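Local coordinates for protein Uly1 (Catenovulum maritimum, PDB 7DRQ) that is an ulvan lyase of polysaccharide lyase family 24, probably cutting the sulfated polysaccharide of green algae by beta-elimination, and binds calcium, at residues L283-D291 against P335-T346. Residues are numbered along the deposited sequence; the frame is centred on the assembly and turned at random.
Sequences LPDRFRAQD and PDATAKDQVSIT. With CA (calcium ion), chain E.
Arg286 reaches across to Ala337, in the loop before strand 343-344, and shows how an arginine can serve as a clamp for backbone oxygens. Its CB lies 3.6 Å from Ala339 O. With CG between the backbone N and the carbonyl carbon (chi1 63°), CG sits over the rim of one face of the Phe287 ring, Asp291 CB over the centre of the other. CD and CZ pass Ala337 O, and a bend at chi3 turns the guanidinium so that NE and NH2 grip this one atom side-on: NE bonds Ala337 O at 3.0 Å, NH2 more loosely at 3.3 Å, with the oxygen in the guanidinium plane. Val343 CG2 approaches obliquely, 3.6 Å from NH2, which also bonds Gly331 O. Cut back to an alanine, the residue would probably leave Ala337 O and Gly331 O without these donors and the Phe287 ring without its CG contact.

The backbones are pinned alongside: Val343 N donates to Arg286 O (2.9 Å) and Arg288 N to Val343 O, a single bridge of Phe287 with Val343 between what are probably neighbouring propeller blades. Beyond it, extended Arg288 points NH1 at Ser344 OG, 3.0 Å away, and makes a cation-pi contact with Trp368.

The loop that carries Arg286 holds calcium through Leu283 O, Asp285 OD1 and Phe287 O. A calcium-bound water donates to Asp341 OD1 (2.7 Å), while Asp341 N bonds Asp285 O. Metal and facing segment thus divide the loop's carbonyls, so calcium binding and the pairing of 283-291 with 335-346 are probably linked.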
loop_
_atom_site.group_PDB
_atom_site.type_symbol
_atom_site.label_atom_id
_atom_site.label_comp_id
_atom_site.label_asym_id
_atom_site.label_seq_id
_atom_site.Cartn_x
_atom_site.Cartn_y
_atom_site.Cartn_z
ATOM N N LEU A 283 23.750 5.722 -5.778
ATOM C CA LEU A 283 25.025 6.323 -6.140
ATOM C C LEU A 283 25.571 7.126 -4.968
ATOM O O LEU A 283 24.804 7.719 -4.204
ATOM C CB LEU A 283 24.856 7.253 -7.326
ATOM C CG LEU A 283 24.457 6.634 -8.652
ATOM C CD1 LEU A 283 23.813 7.706 -9.518
ATOM C CD2 LEU A 283 25.698 6.057 -9.321
ATOM N N PRO A 284 26.895 7.193 -4.809
ATOM C CA PRO A 284 27.446 8.114 -3.807
ATOM C C PRO A 284 27.318 9.536 -4.324
ATOM O O PRO A 284 28.133 9.990 -5.131
ATOM C CB PRO A 284 28.910 7.666 -3.669
ATOM C CG PRO A 284 29.233 7.030 -4.989
ATOM C CD PRO A 284 27.942 6.468 -5.549
ATOM N N ASP A 285 26.271 10.232 -3.904
ATOM C CA ASP A 285 25.922 11.499 -4.517
ATOM C C ASP A 285 25.157 12.333 -3.497
ATOM O O ASP A 285 25.124 12.014 -2.306
ATOM C CB ASP A 285 25.119 11.276 -5.804
ATOM C CG ASP A 285 23.792 10.553 -5.559
ATOM O OD1 ASP A 285 23.422 10.325 -4.386
ATOM O OD2 ASP A 285 23.132 10.194 -6.549
ATOM N N ARG A 286 24.526 13.399 -3.973
ATOM C CA ARG A 286 23.772 14.289 -3.101
ATOM C C ARG A 286 22.486 13.659 -2.574
ATOM O O ARG A 286 21.874 14.224 -1.661
ATOM C CB ARG A 286 23.427 15.572 -3.849
ATOM C CG ARG A 286 22.516 15.334 -5.047
ATOM C CD ARG A 286 22.389 16.555 -5.945
ATOM N NE ARG A 286 21.726 17.687 -5.296
ATOM C CZ ARG A 286 20.800 18.429 -5.892
ATOM N NH1 ARG A 286 20.431 18.154 -7.145
ATOM N NH2 ARG A 286 20.254 19.450 -5.255
ATOM N N PHE A 287 22.062 12.518 -3.113
ATOM C CA PHE A 287 20.765 11.925 -2.768
ATOM C C PHE A 287 20.968 10.850 -1.700
ATOM O O PHE A 287 21.503 9.777 -1.976
ATOM C CB PHE A 287 20.086 11.364 -4.016
ATOM C CG PHE A 287 19.736 12.420 -5.023
ATOM C CD1 PHE A 287 18.688 13.307 -4.782
ATOM C CD2 PHE A 287 20.473 12.559 -6.189
ATOM C CE1 PHE A 287 18.372 14.295 -5.704
ATOM C CE2 PHE A 287 20.169 13.556 -7.109
ATOM C CZ PHE A 287 19.127 14.427 -6.867
ATOM N N ARG A 288 20.549 11.153 -0.473
ATOM C CA ARG A 288 20.644 10.185 0.618
ATOM C C ARG A 288 19.881 8.910 0.292
ATOM O O ARG A 288 20.301 7.809 0.670
ATOM C CB ARG A 288 20.099 10.810 1.899
ATOM C CG ARG A 288 20.109 9.889 3.091
ATOM C CD ARG A 288 19.616 10.640 4.329
ATOM N NE ARG A 288 19.484 9.747 5.473
ATOM C CZ ARG A 288 18.379 9.601 6.191
ATOM N NH1 ARG A 288 17.290 10.296 5.895
ATOM N NH2 ARG A 288 18.368 8.769 7.222
ATOM N N ALA A 289 18.745 9.043 -0.392
ATOM C CA ALA A 289 17.900 7.903 -0.718
ATOM C C ALA A 289 17.347 8.076 -2.122
ATOM O O ALA A 289 18.089 7.921 -3.096
ATOM C CB ALA A 289 16.786 7.744 0.319
ATOM N N GLN A 290 16.071 8.449 -2.253
ATOM C CA GLN A 290 15.494 8.512 -3.597
ATOM C C GLN A 290 15.904 9.783 -4.336
ATOM O O GLN A 290 16.370 10.771 -3.753
ATOM C CB GLN A 290 13.963 8.412 -3.537
ATOM C CG GLN A 290 13.400 6.996 -3.399
ATOM C CD GLN A 290 13.466 6.467 -1.991
ATOM O OE1 GLN A 290 14.464 5.867 -1.579
ATOM N NE2 GLN A 290 12.386 6.674 -1.223
ATOM N N ASP A 291 15.705 9.744 -5.649
ATOM C CA ASP A 291 15.884 10.893 -6.526
ATOM C C ASP A 291 14.800 10.849 -7.593
ATOM O O ASP A 291 14.202 9.805 -7.859
ATOM C CB ASP A 291 17.289 10.909 -7.184
ATOM C CG ASP A 291 17.445 9.841 -8.268
ATOM O OD1 ASP A 291 17.141 10.143 -9.440
ATOM O OD2 ASP A 291 17.875 8.705 -7.947
ATOM N N PRO A 335 18.448 23.547 -4.719
ATOM C CA PRO A 335 19.469 23.552 -5.780
ATOM C C PRO A 335 20.881 23.754 -5.270
ATOM O O PRO A 335 21.823 23.433 -5.997
ATOM C CB PRO A 335 19.032 24.709 -6.684
ATOM C CG PRO A 335 18.247 25.602 -5.799
ATOM C CD PRO A 335 17.579 24.733 -4.775
ATOM N N ASP A 336 21.066 24.260 -4.049
ATOM C CA ASP A 336 22.399 24.424 -3.478
ATOM C C ASP A 336 22.799 23.273 -2.569
ATOM O O ASP A 336 23.902 23.295 -2.010
ATOM C CB ASP A 336 22.487 25.740 -2.701
ATOM C CG ASP A 336 22.425 26.954 -3.604
ATOM O OD1 ASP A 336 22.975 26.890 -4.723
ATOM O OD2 ASP A 336 21.824 27.968 -3.193
ATOM N N ALA A 337 21.929 22.278 -2.396
ATOM C CA ALA A 337 22.192 21.161 -1.493
ATOM C C ALA A 337 22.917 20.083 -2.288
ATOM O O ALA A 337 22.334 19.089 -2.728
ATOM C CB ALA A 337 20.897 20.642 -0.877
ATOM N N THR A 338 24.228 20.301 -2.471
ATOM C CA THR A 338 25.062 19.464 -3.335
ATOM C C THR A 338 25.994 18.528 -2.584
ATOM O O THR A 338 26.657 17.702 -3.227
ATOM C CB THR A 338 25.933 20.335 -4.252
ATOM O OG1 THR A 338 26.573 21.347 -3.464
ATOM C CG2 THR A 338 25.097 20.989 -5.332
ATOM N N ALA A 339 26.112 18.665 -1.267
ATOM C CA ALA A 339 26.992 17.783 -0.519
ATOM C C ALA A 339 26.398 16.386 -0.463
ATOM O O ALA A 339 25.212 16.170 -0.733
ATOM C CB ALA A 339 27.231 18.316 0.897
ATOM N N LYS A 340 27.248 15.421 -0.129
ATOM C CA LYS A 340 26.775 14.044 -0.060
ATOM C C LYS A 340 25.573 13.937 0.860
ATOM O O LYS A 340 25.568 14.488 1.965
ATOM C CB LYS A 340 27.882 13.110 0.408
ATOM C CG LYS A 340 28.950 12.941 -0.609
ATOM C CD LYS A 340 28.421 12.290 -1.878
ATOM C CE LYS A 340 29.479 12.328 -2.942
ATOM N NZ LYS A 340 30.696 11.644 -2.414
ATOM N N ASP A 341 24.547 13.248 0.373
ATOM C CA ASP A 341 23.331 12.927 1.116
ATOM C C ASP A 341 22.526 14.152 1.544
ATOM O O ASP A 341 21.582 14.011 2.324
ATOM C CB ASP A 341 23.649 12.069 2.345
ATOM C CG ASP A 341 24.216 10.717 1.974
ATOM O OD1 ASP A 341 24.062 10.318 0.802
ATOM O OD2 ASP A 341 24.812 10.059 2.851
ATOM N N GLN A 342 22.838 15.346 1.026
ATOM C CA GLN A 342 22.160 16.560 1.498
ATOM C C GLN A 342 20.699 16.648 1.057
ATOM O O GLN A 342 19.923 17.369 1.687
ATOM C CB GLN A 342 22.905 17.816 1.027
ATOM C CG GLN A 342 22.646 19.055 1.910
ATOM C CD GLN A 342 23.504 20.255 1.533
ATOM O OE1 GLN A 342 24.493 20.126 0.816
ATOM N NE2 GLN A 342 23.117 21.440 2.019
ATOM N N VAL A 343 20.309 15.958 -0.015
ATOM C CA VAL A 343 18.909 15.870 -0.428
ATOM C C VAL A 343 18.390 14.514 0.022
ATOM O O VAL A 343 18.821 13.473 -0.493
ATOM C CB VAL A 343 18.734 16.035 -1.940
ATOM C CG1 VAL A 343 17.226 15.994 -2.309
ATOM C CG2 VAL A 343 19.387 17.311 -2.439
ATOM N N SER A 344 17.449 14.516 0.964
ATOM C CA SER A 344 16.957 13.291 1.569
ATOM C C SER A 344 15.489 13.148 1.184
ATOM O O SER A 344 14.641 13.920 1.646
ATOM C CB SER A 344 17.142 13.305 3.088
ATOM O OG SER A 344 16.582 12.144 3.678
ATOM N N ILE A 345 15.209 12.188 0.305
ATOM C CA ILE A 345 13.857 11.862 -0.126
ATOM C C ILE A 345 13.590 10.434 0.322
ATOM O O ILE A 345 14.155 9.488 -0.241
ATOM C CB ILE A 345 13.687 12.003 -1.643
ATOM C CG1 ILE A 345 13.987 13.440 -2.085
ATOM C CG2 ILE A 345 12.286 11.568 -2.069
ATOM C CD1 ILE A 345 14.178 13.558 -3.595
ATOM N N THR A 346 12.711 10.268 1.318
ATOM C CA THR A 346 12.470 8.961 1.910
ATOM C C THR A 346 10.996 8.590 1.975
ATOM O O THR A 346 10.672 7.490 2.422
ATOM C CB THR A 346 13.069 8.895 3.329
ATOM O OG1 THR A 346 12.620 10.018 4.091
ATOM C CG2 THR A 346 14.596 8.923 3.259
HETATM CA CA CA E . 22.769 8.253 -3.203
HETATM O O HOH W 1 21.771 8.053 -5.456
HETATM O O HOH W 2 24.505 9.134 -1.562
HETATM O O HOH W 3 17.361 11.272 -1.391
HETATM O O HOH W 4 20.727 6.822 -2.885
HETATM O O HOH W 5 12.335 5.458 1.620
HETATM O O HOH W 6 23.374 6.381 -1.991
#